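Local coordinates for protein putative adhesin (PDB 3PET) that is a putative lipoprotein of unconfirmed function that folds as a right-handed beta-helix and probably acts in cell adhesion, at residues 4-8 with 49-55; 22-28 with 90-96; 103-109 with 123-129; 111-117 with 131-137. The contacts are given in a common frame with arbitrary orientation. Residues are numbered along the deposited sequence.

Interaction 1: 4-8 with 49-55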
loop_
_atom_site.group_PDB
_atom_site.type_symbol
_atom_site.label_atom_id
_atom_site.label_comp_id
_atom_site.label_asym_id
_atom_site.label_seq_id
_atom_site.Cartn_x
_atom_site.Cartn_y
_atom_site.Cartn_z
ATOM N N GLY A 4 -5.073 20.308 -18.271
ATOM C CA GLY A 4 -6.400 20.623 -17.747
ATOM C C GLY A 4 -6.582 22.048 -17.237
ATOM O O GLY A 4 -6.061 23.001 -17.832
ATOM N N ILE A 5 -7.364 22.205 -16.149
ATOM C CA ILE A 5 -7.678 23.493 -15.522
ATOM C C ILE A 5 -6.401 24.092 -14.928
ATOM O O ILE A 5 -5.673 23.417 -14.189
ATOM C CB ILE A 5 -8.830 23.385 -14.455
ATOM C CG1 ILE A 5 -10.166 22.948 -15.131
ATOM C CG2 ILE A 5 -9.007 24.714 -13.647
ATOM C CD1 ILE A 5 -11.317 22.561 -14.172
ATOM N N GLN A 6 -6.136 25.363 -15.271
ATOM C CA GLN A 6 -4.988 26.073 -14.739
ATOM C C GLN A 6 -5.408 26.754 -13.428
ATOM O O GLN A 6 -6.329 27.571 -13.456
ATOM C CB GLN A 6 -4.415 27.082 -15.756
ATOM C CG GLN A 6 -3.046 26.693 -16.350
ATOM C CD GLN A 6 -1.914 26.619 -15.337
ATOM O OE1 GLN A 6 -1.689 25.597 -14.695
ATOM N NE2 GLN A 6 -1.155 27.696 -15.183
ATOM N N PRO A 7 -4.797 26.402 -12.264
ATOM C CA PRO A 7 -5.184 27.069 -11.010
ATOM C C PRO A 7 -4.962 28.577 -11.105
ATOM O O PRO A 7 -3.940 29.028 -11.639
ATOM C CB PRO A 7 -4.270 26.424 -9.964
ATOM C CG PRO A 7 -3.132 25.848 -10.735
ATOM C CD PRO A 7 -3.702 25.437 -12.041
ATOM N N SER A 8 -5.944 29.357 -10.640
ATOM C CA SER A 8 -5.851 30.808 -10.669
ATOM C C SER A 8 -4.881 31.318 -9.591
ATOM O O SER A 8 -4.535 30.586 -8.664
ATOM C CB SER A 8 -7.225 31.438 -10.490
ATOM O OG SER A 8 -7.559 31.503 -9.116
ATOM N N PRO A 49 -6.641 28.014 -4.697
ATOM C CA PRO A 49 -7.029 28.832 -5.861
ATOM C C PRO A 49 -8.544 28.742 -6.041
ATOM O O PRO A 49 -9.099 27.650 -5.890
ATOM C CB PRO A 49 -6.262 28.181 -7.024
ATOM C CG PRO A 49 -5.207 27.365 -6.391
ATOM C CD PRO A 49 -5.748 26.904 -5.088
ATOM N N ASP A 50 -9.216 29.873 -6.317
ATOM C CA ASP A 50 -10.683 29.909 -6.370
ATOM C C ASP A 50 -11.310 28.937 -7.370
ATOM O O ASP A 50 -12.359 28.390 -7.051
ATOM C CB ASP A 50 -11.240 31.337 -6.594
ATOM C CG ASP A 50 -10.765 32.090 -7.822
ATOM O OD1 ASP A 50 -9.940 31.539 -8.576
ATOM O OD2 ASP A 50 -11.217 33.244 -8.021
ATOM N N ASN A 51 -10.683 28.690 -8.533
ATOM C CA ASN A 51 -11.254 27.777 -9.534
ATOM C C ASN A 51 -11.019 26.289 -9.172
ATOM O O ASN A 51 -11.641 25.405 -9.773
ATOM C CB ASN A 51 -10.704 28.092 -10.939
ATOM C CG ASN A 51 -9.206 27.988 -11.068
ATOM O OD1 ASN A 51 -8.456 28.020 -10.081
ATOM N ND2 ASN A 51 -8.738 27.891 -12.301
ATOM N N ILE A 52 -10.126 26.021 -8.201
ATOM C CA ILE A 52 -9.852 24.659 -7.731
ATOM C C ILE A 52 -10.787 24.382 -6.534
ATOM O O ILE A 52 -11.413 23.321 -6.467
ATOM C CB ILE A 52 -8.348 24.444 -7.410
ATOM C CG1 ILE A 52 -7.418 24.892 -8.586
ATOM C CG2 ILE A 52 -8.063 23.016 -6.956
ATOM C CD1 ILE A 52 -7.733 24.312 -10.021
ATOM N N VAL A 53 -10.954 25.387 -5.652
ATOM C CA VAL A 53 -11.881 25.314 -4.506
ATOM C C VAL A 53 -13.295 25.031 -5.030
ATOM O O VAL A 53 -14.012 24.209 -4.454
ATOM C CB VAL A 53 -11.825 26.620 -3.662
ATOM C CG1 VAL A 53 -12.969 26.688 -2.646
ATOM C CG2 VAL A 53 -10.473 26.763 -2.963
ATOM N N ALA A 54 -13.658 25.673 -6.160
ATOM C CA ALA A 54 -14.967 25.554 -6.807
ATOM C C ALA A 54 -15.272 24.124 -7.272
ATOM O O ALA A 54 -16.445 23.809 -7.470
ATOM C CB ALA A 54 -15.063 26.519 -7.988
ATOM N N LEU A 55 -14.241 23.252 -7.414
ATOM C CA LEU A 55 -14.413 21.860 -7.857
ATOM C C LEU A 55 -14.910 20.930 -6.728
ATOM O O LEU A 55 -15.296 19.797 -6.998
ATOM C CB LEU A 55 -13.100 21.291 -8.423
ATOM C CG LEU A 55 -12.471 21.990 -9.635
ATOM C CD1 LEU A 55 -11.196 21.295 -10.023
ATOM C CD2 LEU A 55 -13.415 22.020 -10.841
#
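Asn-51 grips the N-terminal tail through both ends of its amide. Its ND2 donates to Gln-6 O at 2.7 Å, and its OD1 accepts from Ser-8 N at 2.9 Å. One side chain thus holds the backbone polar groups on both sides of Pro-7, which has no NH of its own to offer. Next to it, Ser-8 OG donates to Asp-50 OD1 over a very short 2.4 Å. Ser-8 OG also makes a weak hydrogen bond with Lys-10 N. Asp-50 and Asn-51 belong to the short helix 50-53, and Pro-49 sits at its N-cap position. This is the one helix of a chain built mainly as a right-handed beta-helix. Segment 4-8 is the extended lead-in to strand 11-16, so the contact lies at the N-terminal end of the fold. The apolar packing runs alongside the polar pairs. Pro-7 CB lies 3.8 Å from Pro-49 CG and also 3.8 Å from Ile-52 CG1, so its ring sits against both residues. Ile-5 points toward the helix. Its CG2 meets Ile-52 CD1 at 3.9 Å, and its CD1 meets Leu-55 CD2 at 4.0 Å. Farther out, Ile-52 packs on Met-81 and Leu-55 on Val-75. The tail also has backbone hydrogen bonds from Ile-5 to Lys-74 and Arg-76.

Interaction 2: 22-28 with 90-96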
loop_
_atom_site.group_PDB
_atom_site.type_symbol
_atom_site.label_atom_id
_atom_site.label_comp_id
_atom_site.label_asym_id
_atom_site.label_seq_id
_atom_site.Cartn_x
_atom_site.Cartn_y
_atom_site.Cartn_z
ATOM N N ASN A 22 -20.896 14.398 12.777
ATOM C CA ASN A 22 -19.947 13.722 13.671
ATOM C C ASN A 22 -19.118 12.705 12.868
ATOM O O ASN A 22 -18.379 11.905 13.444
ATOM C CB ASN A 22 -20.666 13.065 14.864
ATOM C CG ASN A 22 -21.614 11.946 14.519
ATOM O OD1 ASN A 22 -22.018 11.727 13.370
ATOM N ND2 ASN A 22 -22.020 11.214 15.513
ATOM N N LYS A 23 -19.243 12.750 11.530
ATOM C CA LYS A 23 -18.521 11.873 10.613
ATOM C C LYS A 23 -18.088 12.648 9.387
ATOM O O LYS A 23 -18.776 13.572 8.957
ATOM C CB LYS A 23 -19.358 10.644 10.189
ATOM C CG LYS A 23 -19.669 9.658 11.311
ATOM C CD LYS A 23 -20.535 8.478 10.841
ATOM C CE LYS A 23 -22.033 8.744 10.584
ATOM N NZ LYS A 23 -22.817 9.085 11.821
ATOM N N ILE A 24 -16.931 12.262 8.829
ATOM C CA ILE A 24 -16.357 12.871 7.635
ATOM C C ILE A 24 -16.148 11.780 6.605
ATOM O O ILE A 24 -15.576 10.728 6.925
ATOM C CB ILE A 24 -15.025 13.631 7.935
ATOM C CG1 ILE A 24 -15.230 14.789 8.962
ATOM C CG2 ILE A 24 -14.353 14.157 6.606
ATOM C CD1 ILE A 24 -13.933 15.139 9.742
ATOM N N ASP A 25 -16.587 12.045 5.357
ATOM C CA ASP A 25 -16.396 11.156 4.215
ATOM C C ASP A 25 -15.844 12.011 3.094
ATOM O O ASP A 25 -16.569 12.841 2.539
ATOM C CB ASP A 25 -17.707 10.444 3.851
ATOM C CG ASP A 25 -17.570 9.383 2.776
ATOM O OD1 ASP A 25 -17.099 9.714 1.671
ATOM O OD2 ASP A 25 -18.015 8.255 3.007
ATOM N N ALA A 26 -14.538 11.854 2.784
ATOM C CA ALA A 26 -13.895 12.737 1.819
ATOM C C ALA A 26 -13.215 11.986 0.656
ATOM O O ALA A 26 -12.437 11.047 0.884
ATOM C CB ALA A 26 -12.882 13.619 2.541
ATOM N N GLY A 27 -13.519 12.443 -0.563
ATOM C CA GLY A 27 -12.971 11.917 -1.814
ATOM C C GLY A 27 -12.318 13.037 -2.600
ATOM O O GLY A 27 -12.395 13.102 -3.821
ATOM N N THR A 28 -11.671 13.938 -1.882
ATOM C CA THR A 28 -11.047 15.119 -2.455
ATOM C C THR A 28 -9.550 14.972 -2.582
ATOM O O THR A 28 -8.958 13.985 -2.118
ATOM C CB THR A 28 -11.369 16.323 -1.531
ATOM O OG1 THR A 28 -11.073 15.932 -0.197
ATOM C CG2 THR A 28 -12.812 16.765 -1.632
ATOM N N LEU A 90 -16.581 13.949 16.936
ATOM C CA LEU A 90 -16.169 13.163 15.780
ATOM C C LEU A 90 -16.089 11.691 16.148
ATOM O O LEU A 90 -15.371 11.328 17.090
ATOM C CB LEU A 90 -14.837 13.641 15.178
ATOM C CG LEU A 90 -14.509 13.072 13.780
ATOM C CD1 LEU A 90 -15.420 13.672 12.702
ATOM C CD2 LEU A 90 -13.065 13.306 13.437
ATOM N N ASN A 91 -16.829 10.844 15.391
ATOM C CA ASN A 91 -16.879 9.394 15.580
ATOM C C ASN A 91 -16.335 8.611 14.389
ATOM O O ASN A 91 -16.107 7.416 14.512
ATOM C CB ASN A 91 -18.324 8.948 15.842
ATOM C CG ASN A 91 -18.840 9.476 17.152
ATOM O OD1 ASN A 91 -19.791 10.233 17.175
ATOM N ND2 ASN A 91 -18.176 9.150 18.259
ATOM N N GLY A 92 -16.183 9.262 13.239
ATOM C CA GLY A 92 -15.711 8.552 12.063
ATOM C C GLY A 92 -15.055 9.399 11.007
ATOM O O GLY A 92 -15.459 10.539 10.764
ATOM N N ILE A 93 -14.016 8.823 10.387
ATOM C CA ILE A 93 -13.328 9.394 9.235
ATOM C C ILE A 93 -13.230 8.307 8.197
ATOM O O ILE A 93 -12.621 7.262 8.449
ATOM C CB ILE A 93 -11.927 10.045 9.506
ATOM C CG1 ILE A 93 -11.991 11.139 10.607
ATOM C CG2 ILE A 93 -11.351 10.653 8.181
ATOM C CD1 ILE A 93 -10.619 11.558 11.145
ATOM N N SER A 94 -13.816 8.552 7.034
ATOM C CA SER A 94 -13.688 7.691 5.858
ATOM C C SER A 94 -12.970 8.505 4.787
ATOM O O SER A 94 -13.514 9.510 4.314
ATOM C CB SER A 94 -15.049 7.208 5.383
ATOM O OG SER A 94 -14.827 6.369 4.267
ATOM N N PHE A 95 -11.709 8.161 4.501
ATOM C CA PHE A 95 -10.931 8.940 3.549
ATOM C C PHE A 95 -10.655 8.132 2.297
ATOM O O PHE A 95 -10.091 7.044 2.375
ATOM C CB PHE A 95 -9.625 9.476 4.178
ATOM C CG PHE A 95 -8.849 10.382 3.242
ATOM C CD1 PHE A 95 -9.210 11.712 3.077
ATOM C CD2 PHE A 95 -7.749 9.907 2.542
ATOM C CE1 PHE A 95 -8.481 12.551 2.233
ATOM C CE2 PHE A 95 -7.040 10.740 1.672
ATOM C CZ PHE A 95 -7.418 12.052 1.519
ATOM N N LYS A 96 -11.045 8.691 1.133
ATOM C CA LYS A 96 -10.910 8.036 -0.163
ATOM C C LYS A 96 -10.310 8.975 -1.215
ATOM O O LYS A 96 -10.609 8.823 -2.381
ATOM C CB LYS A 96 -12.285 7.520 -0.658
ATOM C CG LYS A 96 -13.045 6.625 0.324
ATOM C CD LYS A 96 -14.429 6.265 -0.197
ATOM C CE LYS A 96 -15.523 7.041 0.495
ATOM N NZ LYS A 96 -16.347 6.167 1.379
#
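Strands 23-26 and 92-95 are parallel neighbours in one wall of the right-handed beta-helix. Their axes approach to 4.7 Å and differ by 2°. The backbone ladder includes Ile-24 N to Gly-92 O at 3.0 Å, Ser-94 N to Ile-24 O at 2.8 Å and Ala-26 N to Ser-94 O at 3.0 Å. Ile-24, Ala-26, Ile-93 and Phe-95 share the buried face. Ile-24 and Ile-93 both take the mt rotamer, so their branches repeat from one strand to the next. Leu-90, in the tp rotamer, starts away from strand 23-26 but swings its end back. Its CD1 reaches Ile-24 CD1 at 3.6 Å. The t rotamer of Phe-95 brings its CD1 to 4.2 Å from Ala-26 CB. On this side Ile-24 also touches Tyr-34 of strand 31-36. The other face carries Lys-23, Asp-25 and Ser-94. Gly-92 has no side chain there, where Lys-23 CG lies close. Lys-23 bends through two m torsions at its end, and its NZ returns to Asn-22 OD1 at 3.2 Å. Lys-96 curls back over its own strand. Its NZ bonds Ser-94 OG at 3.3 Å and forms a salt bridge with Asp-25 OD2 at 3.1 Å.

Interaction 3: 103-109 with 123-129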
loop_
_atom_site.group_PDB
_atom_site.type_symbol
_atom_site.label_atom_id
_atom_site.label_comp_id
_atom_site.label_asym_id
_atom_site.label_seq_id
_atom_site.Cartn_x
_atom_site.Cartn_y
_atom_site.Cartn_z
ATOM N N ILE A 103 -5.374 15.508 12.914
ATOM C CA ILE A 103 -6.036 15.917 14.161
ATOM C C ILE A 103 -4.846 16.319 15.024
ATOM O O ILE A 103 -4.278 15.483 15.740
ATOM C CB ILE A 103 -6.979 14.876 14.820
ATOM C CG1 ILE A 103 -8.046 14.315 13.832
ATOM C CG2 ILE A 103 -7.604 15.484 16.102
ATOM C CD1 ILE A 103 -9.146 13.283 14.490
ATOM N N GLU A 104 -4.361 17.543 14.820
ATOM C CA GLU A 104 -3.137 17.995 15.486
ATOM C C GLU A 104 -3.296 18.267 16.977
ATOM O O GLU A 104 -2.336 18.090 17.718
ATOM C CB GLU A 104 -2.611 19.290 14.839
ATOM C CG GLU A 104 -2.273 19.199 13.363
ATOM C CD GLU A 104 -1.636 20.454 12.787
ATOM O OE1 GLU A 104 -2.250 21.543 12.870
ATOM O OE2 GLU A 104 -0.528 20.336 12.218
ATOM N N ASN A 105 -4.458 18.770 17.402
ATOM C CA ASN A 105 -4.615 19.224 18.771
ATOM C C ASN A 105 -5.659 18.473 19.595
ATOM O O ASN A 105 -6.200 19.026 20.535
ATOM C CB ASN A 105 -4.899 20.737 18.765
ATOM C CG ASN A 105 -3.693 21.493 18.280
ATOM O OD1 ASN A 105 -2.609 21.436 18.878
ATOM N ND2 ASN A 105 -3.827 22.129 17.136
ATOM N N GLY A 106 -5.864 17.205 19.314
ATOM C CA GLY A 106 -6.737 16.406 20.161
ATOM C C GLY A 106 -8.152 16.125 19.730
ATOM O O GLY A 106 -8.765 16.877 18.969
ATOM N N LEU A 107 -8.660 15.010 20.238
ATOM C CA LEU A 107 -10.028 14.561 20.049
ATOM C C LEU A 107 -10.427 13.704 21.229
ATOM O O LEU A 107 -9.737 12.734 21.541
ATOM C CB LEU A 107 -10.242 13.799 18.721
ATOM C CG LEU A 107 -11.640 13.135 18.529
ATOM C CD1 LEU A 107 -12.779 14.187 18.453
ATOM C CD2 LEU A 107 -11.650 12.223 17.304
ATOM N N THR A 108 -11.534 14.080 21.886
ATOM C CA THR A 108 -12.140 13.302 22.970
ATOM C C THR A 108 -13.465 12.789 22.428
ATOM O O THR A 108 -14.338 13.577 22.056
ATOM C CB THR A 108 -12.291 14.116 24.263
ATOM O OG1 THR A 108 -11.007 14.583 24.657
ATOM C CG2 THR A 108 -12.916 13.303 25.386
ATOM N N THR A 109 -13.596 11.471 22.345
ATOM C CA THR A 109 -14.795 10.841 21.792
ATOM C C THR A 109 -15.024 9.498 22.478
ATOM O O THR A 109 -14.125 8.998 23.144
ATOM C CB THR A 109 -14.618 10.682 20.246
ATOM O OG1 THR A 109 -15.861 10.279 19.663
ATOM C CG2 THR A 109 -13.486 9.692 19.846
ATOM N N ASP A 123 -2.738 11.265 10.744
ATOM C CA ASP A 123 -1.935 11.592 11.923
ATOM C C ASP A 123 -2.849 12.189 12.976
ATOM O O ASP A 123 -3.315 13.310 12.812
ATOM C CB ASP A 123 -0.783 12.556 11.535
ATOM C CG ASP A 123 0.279 12.794 12.606
ATOM O OD1 ASP A 123 -0.019 12.591 13.797
ATOM O OD2 ASP A 123 1.389 13.231 12.250
ATOM N N ILE A 124 -3.147 11.411 14.023
ATOM C CA ILE A 124 -4.049 11.824 15.105
ATOM C C ILE A 124 -3.256 11.897 16.389
ATOM O O ILE A 124 -2.668 10.906 16.820
ATOM C CB ILE A 124 -5.288 10.891 15.197
ATOM C CG1 ILE A 124 -6.120 11.003 13.877
ATOM C CG2 ILE A 124 -6.147 11.182 16.448
ATOM C CD1 ILE A 124 -7.047 9.914 13.673
ATOM N N GLN A 125 -3.266 13.091 16.988
ATOM C CA GLN A 125 -2.535 13.434 18.206
ATOM C C GLN A 125 -3.498 13.744 19.337
ATOM O O GLN A 125 -4.560 14.326 19.086
ATOM C CB GLN A 125 -1.627 14.648 17.932
ATOM C CG GLN A 125 -0.658 14.432 16.761
ATOM C CD GLN A 125 0.142 15.662 16.402
ATOM O OE1 GLN A 125 0.042 16.204 15.287
ATOM N NE2 GLN A 125 1.000 16.098 17.314
ATOM N N SER A 126 -3.120 13.364 20.587
ATOM C CA SER A 126 -3.889 13.601 21.814
ATOM C C SER A 126 -5.312 13.043 21.693
ATOM O O SER A 126 -6.298 13.748 21.954
ATOM C CB SER A 126 -3.924 15.090 22.170
ATOM O OG SER A 126 -2.626 15.653 22.140
ATOM N N LEU A 127 -5.405 11.776 21.296
ATOM C CA LEU A 127 -6.693 11.103 21.203
ATOM C C LEU A 127 -7.085 10.534 22.576
ATOM O O LEU A 127 -6.268 9.888 23.224
ATOM C CB LEU A 127 -6.614 9.975 20.140
ATOM C CG LEU A 127 -7.853 9.063 19.989
ATOM C CD1 LEU A 127 -9.099 9.840 19.512
ATOM C CD2 LEU A 127 -7.534 7.864 19.105
ATOM N N THR A 128 -8.332 10.751 23.008
ATOM C CA THR A 128 -8.867 10.140 24.226
ATOM C C THR A 128 -10.157 9.461 23.793
ATOM O O THR A 128 -11.087 10.151 23.393
ATOM C CB THR A 128 -9.075 11.150 25.381
ATOM O OG1 THR A 128 -7.877 11.888 25.618
ATOM C CG2 THR A 128 -9.530 10.477 26.662
ATOM N N CYS A 129 -10.206 8.121 23.804
ATOM C CA CYS A 129 -11.424 7.443 23.372
ATOM C C CYS A 129 -11.649 6.178 24.173
ATOM O O CYS A 129 -10.753 5.746 24.897
ATOM C CB CYS A 129 -11.368 7.147 21.870
ATOM S SG CYS A 129 -10.151 5.879 21.400
HETATM O O HOH W 1 -1.768 17.564 20.350
HETATM O O HOH W 2 -7.895 14.041 24.161
#
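Ile-103 lies over Ile-124 of the next coil, CG1 to CG1 at 3.8 Å. In the same way Leu-107 CD2 lies 4.1 Å from Leu-127 CD1, both residues in the tp rotamer. Such alignment of like residues in successive coils is characteristic of a parallel beta-helix. Here the chain turns a corner, at Ser-126 in the second segment. The register slips by one residue, giving two short parallel ladders. Before the corner, Ile-103 N bonds Asp-123 O at 3.0 Å and Gln-125 N bonds Ile-103 O at 2.9 Å. Beyond it, Leu-107 N bonds Ser-126 O at 3.2 Å and Thr-128 N bonds Leu-107 O at 2.8 Å. The backbone angles of Gly-106 call for glycine. Water 1 joins Glu-104 O and Ser-126 OG. Water 2 joins Ser-126 O, Thr-108 OG1 and Thr-128 OG1. The aliphatic pairs thus keep water from the core, while at the corner water serves Glu-104 O, which makes no direct hydrogen bond to the other segment.

Interaction 4: 111-117 with 131-137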
loop_
_atom_site.group_PDB
_atom_site.type_symbol
_atom_site.label_atom_id
_atom_site.label_comp_id
_atom_site.label_asym_id
_atom_site.label_seq_id
_atom_site.Cartn_x
_atom_site.Cartn_y
_atom_site.Cartn_z
ATOM N N ASN A 111 -16.318 6.515 20.621
ATOM C CA ASN A 111 -15.867 5.575 19.585
ATOM C C ASN A 111 -15.353 6.321 18.394
ATOM O O ASN A 111 -16.006 7.250 17.932
ATOM C CB ASN A 111 -17.012 4.655 19.126
ATOM C CG ASN A 111 -17.780 4.020 20.260
ATOM O OD1 ASN A 111 -17.247 3.234 21.042
ATOM N ND2 ASN A 111 -19.038 4.401 20.414
ATOM N N LEU A 112 -14.193 5.916 17.882
ATOM C CA LEU A 112 -13.643 6.511 16.683
ATOM C C LEU A 112 -13.395 5.415 15.671
ATOM O O LEU A 112 -12.732 4.425 15.982
ATOM C CB LEU A 112 -12.364 7.317 16.968
ATOM C CG LEU A 112 -11.699 7.988 15.748
ATOM C CD1 LEU A 112 -12.623 9.071 15.093
ATOM C CD2 LEU A 112 -10.352 8.569 16.118
ATOM N N ASP A 113 -13.931 5.594 14.459
ATOM C CA ASP A 113 -13.737 4.657 13.368
ATOM C C ASP A 113 -12.940 5.362 12.237
ATOM O O ASP A 113 -13.399 6.370 11.692
ATOM C CB ASP A 113 -15.105 4.126 12.877
ATOM C CG ASP A 113 -15.060 3.003 11.871
ATOM O OD1 ASP A 113 -13.970 2.407 11.686
ATOM O OD2 ASP A 113 -16.120 2.683 11.296
ATOM N N ILE A 114 -11.734 4.846 11.938
ATOM C CA ILE A 114 -10.885 5.391 10.878
ATOM C C ILE A 114 -10.810 4.373 9.756
ATOM O O ILE A 114 -10.380 3.225 9.981
ATOM C CB ILE A 114 -9.473 5.823 11.359
ATOM C CG1 ILE A 114 -9.554 6.789 12.560
ATOM C CG2 ILE A 114 -8.656 6.442 10.197
ATOM C CD1 ILE A 114 -8.437 6.649 13.477
ATOM N N GLU A 115 -11.255 4.799 8.546
ATOM C CA GLU A 115 -11.235 3.980 7.330
ATOM C C GLU A 115 -10.413 4.761 6.296
ATOM O O GLU A 115 -10.893 5.767 5.761
ATOM C CB GLU A 115 -12.658 3.632 6.807
ATOM C CG GLU A 115 -13.608 3.013 7.835
ATOM C CD GLU A 115 -13.451 1.533 8.155
ATOM O OE1 GLU A 115 -13.451 0.708 7.211
ATOM O OE2 GLU A 115 -13.396 1.191 9.359
ATOM N N SER A 116 -9.142 4.372 6.091
ATOM C CA SER A 116 -8.306 5.064 5.100
ATOM C C SER A 116 -8.177 4.205 3.857
ATOM O O SER A 116 -7.711 3.059 3.915
ATOM C CB SER A 116 -6.947 5.441 5.674
ATOM O OG SER A 116 -6.279 4.330 6.254
ATOM N N LYS A 117 -8.690 4.731 2.740
ATOM C CA LYS A 117 -8.746 4.036 1.457
ATOM C C LYS A 117 -8.175 4.912 0.350
ATOM O O LYS A 117 -8.545 4.751 -0.813
ATOM C CB LYS A 117 -10.222 3.681 1.133
ATOM C CG LYS A 117 -11.029 3.049 2.276
ATOM C CD LYS A 117 -12.479 3.539 2.371
ATOM C CE LYS A 117 -13.424 2.846 1.405
ATOM N NZ LYS A 117 -13.797 1.480 1.863
ATOM N N LYS A 131 -13.340 3.254 22.463
ATOM C CA LYS A 131 -13.087 2.261 21.432
ATOM C C LYS A 131 -12.528 2.923 20.181
ATOM O O LYS A 131 -13.070 3.928 19.707
ATOM C CB LYS A 131 -14.359 1.463 21.098
ATOM C CG LYS A 131 -14.923 0.666 22.272
ATOM C CD LYS A 131 -16.239 -0.000 21.918
ATOM C CE LYS A 131 -16.838 -0.713 23.104
ATOM N NZ LYS A 131 -18.163 -1.304 22.782
ATOM N N LEU A 132 -11.437 2.362 19.662
ATOM C CA LEU A 132 -10.799 2.823 18.439
ATOM C C LEU A 132 -10.780 1.679 17.457
ATOM O O LEU A 132 -10.370 0.561 17.804
ATOM C CB LEU A 132 -9.373 3.353 18.677
ATOM C CG LEU A 132 -8.533 3.634 17.413
ATOM C CD1 LEU A 132 -9.072 4.835 16.609
ATOM C CD2 LEU A 132 -7.090 3.805 17.762
ATOM N N ASN A 133 -11.227 1.950 16.241
ATOM C CA ASN A 133 -11.225 0.991 15.149
ATOM C C ASN A 133 -10.518 1.609 13.965
ATOM O O ASN A 133 -10.954 2.648 13.486
ATOM C CB ASN A 133 -12.652 0.540 14.776
ATOM C CG ASN A 133 -12.642 -0.569 13.752
ATOM O OD1 ASN A 133 -12.103 -1.636 13.980
ATOM N ND2 ASN A 133 -13.181 -0.330 12.572
ATOM N N VAL A 134 -9.408 0.991 13.512
ATOM C CA VAL A 134 -8.636 1.474 12.372
ATOM C C VAL A 134 -8.617 0.387 11.311
ATOM O O VAL A 134 -8.181 -0.738 11.575
ATOM C CB VAL A 134 -7.187 1.924 12.755
ATOM C CG1 VAL A 134 -6.379 2.344 11.524
ATOM C CG2 VAL A 134 -7.209 3.048 13.772
ATOM N N GLN A 135 -9.047 0.743 10.096
ATOM C CA GLN A 135 -8.979 -0.133 8.929
ATOM C C GLN A 135 -8.193 0.615 7.881
ATOM O O GLN A 135 -8.743 1.533 7.245
ATOM C CB GLN A 135 -10.385 -0.519 8.425
ATOM C CG GLN A 135 -11.216 -1.346 9.416
ATOM C CD GLN A 135 -11.047 -2.834 9.259
ATOM O OE1 GLN A 135 -10.496 -3.326 8.278
ATOM N NE2 GLN A 135 -11.563 -3.587 10.211
ATOM N N SER A 136 -6.878 0.318 7.760
ATOM C CA SER A 136 -6.055 1.017 6.755
ATOM C C SER A 136 -6.003 0.169 5.515
ATOM O O SER A 136 -5.640 -1.002 5.577
ATOM C CB SER A 136 -4.667 1.369 7.284
ATOM O OG SER A 136 -3.921 0.214 7.651
HETATM N N MSE A 137 -6.508 0.725 4.417
HETATM C CA MSE A 137 -6.681 -0.024 3.179
HETATM C C MSE A 137 -6.081 0.642 1.950
HETATM O O MSE A 137 -6.195 0.087 0.873
HETATM C CB MSE A 137 -8.182 -0.222 2.937
HETATM C CG MSE A 137 -8.854 -1.140 3.960
HETATM SE SE MSE A 137 -10.782 -1.027 3.753
HETATM C CE MSE A 137 -11.056 0.514 4.833
#
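Leu-132 CD1 rests over the notch formed by two side chains of the coil before it. It lies 4.0 Å from Leu-112 CD2 and 3.7 Å from Ile-114 CD1. Ile-114 CD1 in turn rests in the notch between the ends of Leu-132 and Val-134, with Val-134 CG2 at 3.8 Å. The bumps interlock along the inner face of this parallel pair in the beta-helix. Farther along that face the side chains shrink to Ser-116 and Ser-136, where OG of Ser-116 is 3.5 Å from CB of Ser-136. On the outer face, Asn-133 ND2 donates to Asp-113 OD1 at 3.0 Å. Selenomethionine Met-137 lays its CE against Lys-117 CG at 3.6 Å and Glu-115 OE1 at 3.4 Å. The axes of strands 111-116 and 131-136 approach to 4.8 Å, and their directions differ by 4°. Hydrogen bonds such as Ile-114 N to Asn-133 O, 2.8 Å, join them. Strand 92-95 pairs with the far edge of 111-116, and strand 147-155 with that of 131-136. Inside the coil, Ile-114 meets Ile-124 of strand 122-128 and Leu-144 of strand 142-145.

Interactions 2, 3 and 4 belong to consecutive coils of one beta-helix. Interactions 2 and 4 share a sheet, centres 10 Å apart. Strands 92-95 and 111-116 join them, with Ile-93 O 2.8 Å from Glu-115 N. Interaction 3 includes a corner, and its inward side chains meet those of interactions 2 and 4 in the core. Ile-124 CD1 is 3.6 Å from Ile-114 CD1, and Ile-93 CD1 is 4.0 Å from Ile-103 CD1. Leu-90 O lies 2.8 Å from Thr-109 OG1. Interaction 1 stands apart, its centre 23 Å from that of interaction 2. Tetraethylene glycol, probably from crystallisation, lies about 4 Å from the side chains of Lys-96 and Met-137, and separately Ser-126.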